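Local coordinates for protein putative secreted lipase (Streptomyces sp. W007, PDB 5H6B) that probably hydrolyses the ester bonds of triacylglycerols as a secreted, thermostable lipase of the alpha/beta-hydrolase fold, at residues 167-170 with 175-178; 114-119 with 136-141; 50-55 with 242-247. All coordinates share one frame; numbering follows the deposited sequence.

Contact 1 (167-170 with 175-178)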
# COMPACT_ATOMS: atom_id res chain seq x y z
N LEU A 167 5.85 -0.74 14.81
CA LEU A 167 5.35 0.57 15.22
C LEU A 167 6.47 1.59 15.43
O LEU A 167 6.35 2.75 14.97
CB LEU A 167 4.51 0.46 16.49
CG LEU A 167 3.40 -0.60 16.49
CD1 LEU A 167 2.62 -0.49 17.78
CD2 LEU A 167 2.47 -0.48 15.29
N ALA A 168 7.56 1.18 16.10
CA ALA A 168 8.66 2.11 16.41
C ALA A 168 9.39 2.56 15.14
O ALA A 168 9.82 3.70 15.05
CB ALA A 168 9.64 1.49 17.41
N ASP A 169 9.52 1.64 14.19
CA ASP A 169 10.11 1.92 12.89
C ASP A 169 9.32 2.95 12.06
O ASP A 169 9.89 3.59 11.19
CB ASP A 169 10.26 0.62 12.06
CG ASP A 169 11.44 -0.25 12.48
OD1 ASP A 169 12.24 0.15 13.35
OD2 ASP A 169 11.58 -1.37 11.94
N GLN A 170 8.02 3.09 12.31
CA GLN A 170 7.21 4.10 11.61
C GLN A 170 7.32 5.51 12.21
O GLN A 170 6.78 6.46 11.63
CB GLN A 170 5.74 3.68 11.55
CG GLN A 170 5.51 2.41 10.74
CD GLN A 170 4.04 2.00 10.68
OE1 GLN A 170 3.61 1.04 11.32
NE2 GLN A 170 3.29 2.74 9.93
N PRO A 175 15.45 5.32 13.47
CA PRO A 175 16.53 4.88 12.59
C PRO A 175 16.00 4.42 11.24
O PRO A 175 16.62 4.72 10.22
CB PRO A 175 17.19 3.73 13.37
CG PRO A 175 16.90 4.04 14.80
CD PRO A 175 15.58 4.76 14.83
N PHE A 176 14.87 3.72 11.23
CA PHE A 176 14.33 3.20 9.97
C PHE A 176 13.90 4.31 8.99
O PHE A 176 14.26 4.27 7.80
CB PHE A 176 13.14 2.26 10.20
CG PHE A 176 12.57 1.71 8.93
CD1 PHE A 176 13.20 0.66 8.28
CD2 PHE A 176 11.45 2.29 8.34
CE1 PHE A 176 12.70 0.16 7.10
CE2 PHE A 176 10.95 1.80 7.16
CZ PHE A 176 11.58 0.73 6.53
N ILE A 177 13.11 5.26 9.47
CA ILE A 177 12.61 6.36 8.63
C ILE A 177 13.79 7.22 8.15
O ILE A 177 13.87 7.56 6.96
CB ILE A 177 11.51 7.18 9.35
CG1 ILE A 177 10.25 6.33 9.53
CG2 ILE A 177 11.18 8.48 8.62
CD1 ILE A 177 9.62 5.81 8.24
N THR A 178 14.73 7.51 9.06
CA THR A 178 15.97 8.24 8.70
C THR A 178 16.72 7.58 7.53
O THR A 178 17.06 8.25 6.55
CB THR A 178 16.91 8.37 9.93
OG1 THR A 178 16.20 9.03 11.00
CG2 THR A 178 18.16 9.18 9.59

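Contact 2 (114-119 with 136-141). With ZN (zinc ion), chain D.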
# COMPACT_ATOMS: atom_id res chain seq x y z
N MET A 114 6.40 0.97 3.18
CA MET A 114 7.40 -0.11 3.23
C MET A 114 8.02 -0.55 1.89
O MET A 114 9.21 -0.85 1.87
CB MET A 114 6.81 -1.33 3.97
CG MET A 114 7.66 -2.60 3.92
SD MET A 114 7.32 -3.60 2.47
CE MET A 114 6.02 -4.66 3.11
N PRO A 115 7.24 -0.66 0.79
CA PRO A 115 7.82 -1.00 -0.53
C PRO A 115 8.94 -0.04 -1.05
O PRO A 115 9.77 -0.45 -1.87
CB PRO A 115 6.62 -0.94 -1.46
CG PRO A 115 5.46 -1.31 -0.59
CD PRO A 115 5.76 -0.73 0.76
N ASN A 116 8.96 1.20 -0.58
CA ASN A 116 10.05 2.12 -0.91
C ASN A 116 11.41 1.63 -0.39
O ASN A 116 12.45 1.90 -1.00
CB ASN A 116 9.74 3.52 -0.39
CG ASN A 116 8.49 4.10 -1.04
OD1 ASN A 116 7.47 4.32 -0.39
ND2 ASN A 116 8.56 4.32 -2.33
N TYR A 117 11.40 0.88 0.72
CA TYR A 117 12.60 0.20 1.20
C TYR A 117 13.06 -0.89 0.22
O TYR A 117 14.25 -1.01 -0.09
CB TYR A 117 12.35 -0.41 2.58
CG TYR A 117 13.62 -0.78 3.31
CD1 TYR A 117 14.27 -1.99 3.06
CD2 TYR A 117 14.19 0.08 4.24
CE1 TYR A 117 15.44 -2.33 3.71
CE2 TYR A 117 15.35 -0.26 4.91
CZ TYR A 117 15.97 -1.46 4.64
OH TYR A 117 17.12 -1.80 5.30
N TYR A 118 12.10 -1.67 -0.27
CA TYR A 118 12.36 -2.71 -1.26
C TYR A 118 12.88 -2.09 -2.56
O TYR A 118 13.86 -2.57 -3.13
CB TYR A 118 11.09 -3.53 -1.47
CG TYR A 118 10.95 -4.37 -2.72
CD1 TYR A 118 11.75 -5.50 -2.93
CD2 TYR A 118 9.96 -4.09 -3.65
CE1 TYR A 118 11.59 -6.28 -4.06
CE2 TYR A 118 9.79 -4.88 -4.77
CZ TYR A 118 10.61 -5.97 -4.98
OH TYR A 118 10.42 -6.73 -6.09
N LEU A 119 12.23 -1.02 -3.01
CA LEU A 119 12.65 -0.30 -4.22
C LEU A 119 14.05 0.29 -4.12
O LEU A 119 14.80 0.24 -5.09
CB LEU A 119 11.67 0.83 -4.55
CG LEU A 119 10.26 0.43 -4.97
CD1 LEU A 119 9.46 1.69 -5.20
CD2 LEU A 119 10.28 -0.46 -6.21
N PRO A 136 -0.25 6.45 2.59
CA PRO A 136 1.04 5.90 3.01
C PRO A 136 1.81 6.82 3.97
O PRO A 136 1.86 8.03 3.73
CB PRO A 136 1.79 5.78 1.69
CG PRO A 136 1.29 6.94 0.89
CD PRO A 136 -0.15 7.11 1.27
N ASP A 137 2.38 6.29 5.05
CA ASP A 137 3.20 7.14 5.94
C ASP A 137 4.64 7.25 5.46
O ASP A 137 5.58 6.80 6.13
CB ASP A 137 3.10 6.73 7.42
CG ASP A 137 3.53 5.28 7.70
OD1 ASP A 137 3.50 4.38 6.83
OD2 ASP A 137 3.89 5.06 8.87
N ASN A 138 4.82 7.94 4.33
CA ASN A 138 6.11 7.92 3.60
C ASN A 138 7.28 8.61 4.32
O ASN A 138 8.45 8.30 4.03
CB ASN A 138 5.95 8.44 2.16
CG ASN A 138 5.44 7.36 1.20
OD1 ASN A 138 5.99 6.27 1.16
ND2 ASN A 138 4.41 7.68 0.40
N HIS A 139 6.96 9.53 5.24
CA HIS A 139 7.95 10.11 6.16
C HIS A 139 7.58 9.86 7.61
O HIS A 139 7.89 10.66 8.50
CB HIS A 139 8.13 11.60 5.85
CG HIS A 139 8.33 11.84 4.40
ND1 HIS A 139 7.27 12.01 3.54
CD2 HIS A 139 9.44 11.80 3.63
CE1 HIS A 139 7.73 12.12 2.31
NE2 HIS A 139 9.03 12.01 2.34
N GLY A 140 6.95 8.71 7.85
CA GLY A 140 6.67 8.26 9.18
C GLY A 140 5.50 8.98 9.77
O GLY A 140 4.82 9.70 9.07
N THR A 141 5.30 8.78 11.06
CA THR A 141 4.17 9.31 11.82
C THR A 141 4.58 9.37 13.31
O THR A 141 5.77 9.41 13.61
CB THR A 141 2.91 8.45 11.58
OG1 THR A 141 1.81 9.00 12.30
CG2 THR A 141 3.10 6.98 12.02
ZN ZN D . 10.69 12.92 1.12

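Contact 3 (50-55 with 242-247)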
# COMPACT_ATOMS: atom_id res chain seq x y z
N ALA A 50 -9.57 -6.04 -3.86
CA ALA A 50 -9.13 -7.20 -4.66
C ALA A 50 -10.20 -7.67 -5.65
O ALA A 50 -9.90 -7.76 -6.84
CB ALA A 50 -8.61 -8.35 -3.81
N PRO A 51 -11.44 -7.93 -5.19
CA PRO A 51 -12.53 -8.20 -6.17
C PRO A 51 -12.78 -7.08 -7.18
O PRO A 51 -13.10 -7.34 -8.32
CB PRO A 51 -13.78 -8.36 -5.29
CG PRO A 51 -13.28 -8.71 -3.95
CD PRO A 51 -11.91 -8.07 -3.80
N TYR A 52 -12.66 -5.83 -6.74
CA TYR A 52 -12.83 -4.67 -7.61
C TYR A 52 -11.83 -4.69 -8.77
O TYR A 52 -12.18 -4.37 -9.90
CB TYR A 52 -12.67 -3.41 -6.77
CG TYR A 52 -12.86 -2.08 -7.44
CD1 TYR A 52 -11.80 -1.49 -8.16
CD2 TYR A 52 -14.06 -1.37 -7.31
CE1 TYR A 52 -11.95 -0.25 -8.75
CE2 TYR A 52 -14.21 -0.12 -7.89
CZ TYR A 52 -13.15 0.43 -8.61
OH TYR A 52 -13.30 1.65 -9.20
N LEU A 53 -10.59 -5.07 -8.48
CA LEU A 53 -9.57 -5.20 -9.52
C LEU A 53 -9.74 -6.48 -10.33
O LEU A 53 -9.51 -6.46 -11.54
CB LEU A 53 -8.17 -5.14 -8.93
CG LEU A 53 -7.81 -3.78 -8.32
CD1 LEU A 53 -6.40 -3.84 -7.75
CD2 LEU A 53 -7.95 -2.66 -9.33
N VAL A 54 -10.14 -7.57 -9.69
CA VAL A 54 -10.43 -8.81 -10.40
C VAL A 54 -11.51 -8.60 -11.46
O VAL A 54 -11.40 -9.12 -12.57
CB VAL A 54 -10.79 -9.96 -9.44
CG1 VAL A 54 -11.37 -11.17 -10.18
CG2 VAL A 54 -9.56 -10.38 -8.65
N ASN A 55 -12.53 -7.80 -11.13
CA ASN A 55 -13.62 -7.49 -12.07
C ASN A 55 -13.23 -6.56 -13.22
O ASN A 55 -13.98 -6.44 -14.17
CB ASN A 55 -14.81 -6.84 -11.34
CG ASN A 55 -15.43 -7.75 -10.30
OD1 ASN A 55 -15.25 -8.98 -10.32
ND2 ASN A 55 -16.14 -7.16 -9.36
N ALA A 242 -11.51 6.20 -3.87
CA ALA A 242 -10.08 5.90 -3.81
C ALA A 242 -9.71 4.73 -4.73
O ALA A 242 -8.74 4.83 -5.48
CB ALA A 242 -9.64 5.62 -2.39
N PHE A 243 -10.50 3.66 -4.71
CA PHE A 243 -10.15 2.49 -5.54
C PHE A 243 -10.27 2.74 -7.06
O PHE A 243 -9.49 2.20 -7.83
CB PHE A 243 -10.94 1.24 -5.10
CG PHE A 243 -10.72 0.84 -3.64
CD1 PHE A 243 -9.56 1.21 -2.93
CD2 PHE A 243 -11.66 0.04 -2.99
CE1 PHE A 243 -9.37 0.81 -1.60
CE2 PHE A 243 -11.47 -0.35 -1.65
CZ PHE A 243 -10.32 0.03 -0.97
N HIS A 244 -11.22 3.58 -7.47
CA HIS A 244 -11.31 4.02 -8.87
C HIS A 244 -10.03 4.72 -9.29
O HIS A 244 -9.51 4.48 -10.40
CB HIS A 244 -12.49 4.94 -9.08
CG HIS A 244 -12.82 5.19 -10.51
ND1 HIS A 244 -12.33 6.27 -11.22
CD2 HIS A 244 -13.59 4.48 -11.38
CE1 HIS A 244 -12.79 6.22 -12.46
NE2 HIS A 244 -13.56 5.14 -12.58
N GLU A 245 -9.53 5.59 -8.40
CA GLU A 245 -8.26 6.28 -8.63
C GLU A 245 -7.09 5.30 -8.68
O GLU A 245 -6.19 5.46 -9.48
CB GLU A 245 -8.04 7.39 -7.60
CG GLU A 245 -6.97 8.39 -7.98
CD GLU A 245 -7.32 9.23 -9.22
OE1 GLU A 245 -8.44 9.14 -9.76
OE2 GLU A 245 -6.45 9.98 -9.68
N VAL A 246 -7.14 4.24 -7.87
CA VAL A 246 -6.16 3.15 -7.99
C VAL A 246 -6.23 2.49 -9.38
O VAL A 246 -5.19 2.20 -9.98
CB VAL A 246 -6.33 2.09 -6.88
CG1 VAL A 246 -5.38 0.92 -7.09
CG2 VAL A 246 -6.09 2.71 -5.51
N ALA A 247 -7.44 2.22 -9.85
CA ALA A 247 -7.62 1.62 -11.18
C ALA A 247 -7.13 2.56 -12.32
O ALA A 247 -6.62 2.09 -13.30
CB ALA A 247 -9.08 1.24 -11.39

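Contact 1 (167-170 with 175-178)
Asp169, the last residue but one of segment 167-170, sits against Phe176 and Ile177 in the first turn of helix 175-181, and these three residues make up most of the 171 Å² buried. The backbone carbonyl of Asp169 is the hub. Its O approaches Phe176 CD2 to 3.5 Å, reaching the ring obliquely, and lies a close 3.2 Å from Ile177 CG1. Ile177 CG1 gets there because it stands beside its own backbone N, opposite the carbonyl carbon (chi1 -68°), and CD1 then folds back to 3.7 Å from the same Asp169 O. The carbonyl is also held by a hydrogen bond to Ser174 OG, a hydroxyl that receives Ile177 N as well, so one serine in the connecting loop is bonded to both segments.

The side chains of Asp169 and Phe176 meet near their roots: Asp169 CB and Phe176 CB are 3.8 Å apart, and the two side chains run at about a right angle. Carboxylate and ring planes nonetheless differ by only 18°. The phenyl ring, with CG trans to its backbone N, continues past the aspartate to Ile80, Met113 and Tyr117. The acidic end of Asp169 is engaged elsewhere, OD2 accepting a hydrogen bond from Ile80 N at the start of helix 80-98, where the amino end of the helix would probably stabilise its negative charge. Two short helices joined by a short loop in this way form part of the excursion between strands 128-134 and 191-196 of the alpha/beta-hydrolase sheet.

Contact 2 (114-119 with 136-141)
His139 NE2 binds a zinc ion at 2.3 Å, directly after Asn138, the residue through which segment 136-141 meets Asn116 of helix 115-121. The metal is tilted off the imidazole plane and sits closer to His139 CD2, at 3.0 Å, than to CE1. Asp185 also binds this zinc, while the far side of the ring is tied down by a hydrogen bond from His139 ND1 to Thr208 O.

Across the contact, the buried amides of Asn116 and Asn138 approach with their planes 67° apart, and their side chains cross nearly perpendicularly. Asn116 CG lies opposite its carbonyl carbon (chi1 -62°), which carries the amide off the helix flank toward the loop. Asn138 ND2 is hydrogen-bonded to Gln209 O; this fixes the amide's rotation and turns its OD1 to Asn116. The join belongs to the alpha/beta-hydrolase core: strand 103-108, the helices following it and strand 128-134 form a beta-alpha-beta crossover, and segment 136-141 leaves the carboxyl end of the second strand.

That loop is shaped by its own backbone. Asp137 centres an inverse gamma turn, closed by a weak bond from Asn138 N to Pro136 O, and Gly140 N reaches Asp137 O at 2.9 Å. Farther along, Thr141 OG1 is hydrogen-bonded to Val202 O.

Contact 3 (50-55 with 242-247)
Tyr52 reaches out from helix 49-54 and lays its ring against Phe243, His244 and Ala247 of helix 240-250. The methylene of Phe243 stands over one face: its CB is 4.1 Å from the Tyr52 ring centroid and only 12° off the ring normal, a CH-pi contact placed over the centre. Ala247 CB comes instead to the edge of the ring, near its plane, 4.2 Å from Tyr52 CE1. The same CE1 lies 3.6 Å from Phe243 O, so the tyrosine rests on helix backbone as well as on side chains. Its reach comes from a first torsion of -178°, which sets CG trans to the backbone N and sends the ring straight across.

At the far end, the Tyr52 hydroxyl passes over the start of the His244 side chain, with OH 3.1 Å from His244 CA and 3.4 Å from CB, and faces the edge of the imidazole. The imidazole itself is turned to other partners, its ND1 being hydrogen-bonded to Thr258 OG1. Of the Phe243 side chain, CB alone comes within contact distance of Tyr52; the ring swings away, toward Val48.

The axes of segments 50-54 and 242-247 cross at -42° with a closest approach of 10.8 Å, a spacing bridged mainly by Tyr52, while Val246 packs on Val132, Ile134 and Ile195 of the sheet. With an alanine in place of Tyr52, the Phe243 methylene and the Ala247 methyl would probably lose their aromatic partner and a gap would open between the helices. Tyr52 is also in cation-pi contact with Arg56. The hydroxyl's close approach to His244 N is too poorly angled for a hydrogen bond, which implies that this alpha/beta-hydrolase helix pair is joined by dispersion and CH-pi contacts rather than by polar bonds between the segments.

Running from the N terminus, the chain first enters contact 3 at residues 50-55, and that loop closes only when helix 240-250 arrives near the C terminus. Contacts 2 and 1 are nested inside it, in series: 136-141 closes on 114-119, tying helix 115-121 to the loop after strand 128-134, before contact 1 brings the end of helix 165-168 against the start of helix 175-181. Contact 3 joins the helix before strand 59-63 to the C-terminal helix, on the opposite side of the chain's centre from contacts 1 and 2. Those two touch through Gln170 O and Thr141 N, a probable hydrogen bond, and through the Phe176 and Tyr117 rings. Contact 3 stays apart, its nearest atoms about 10 Å from contact 2.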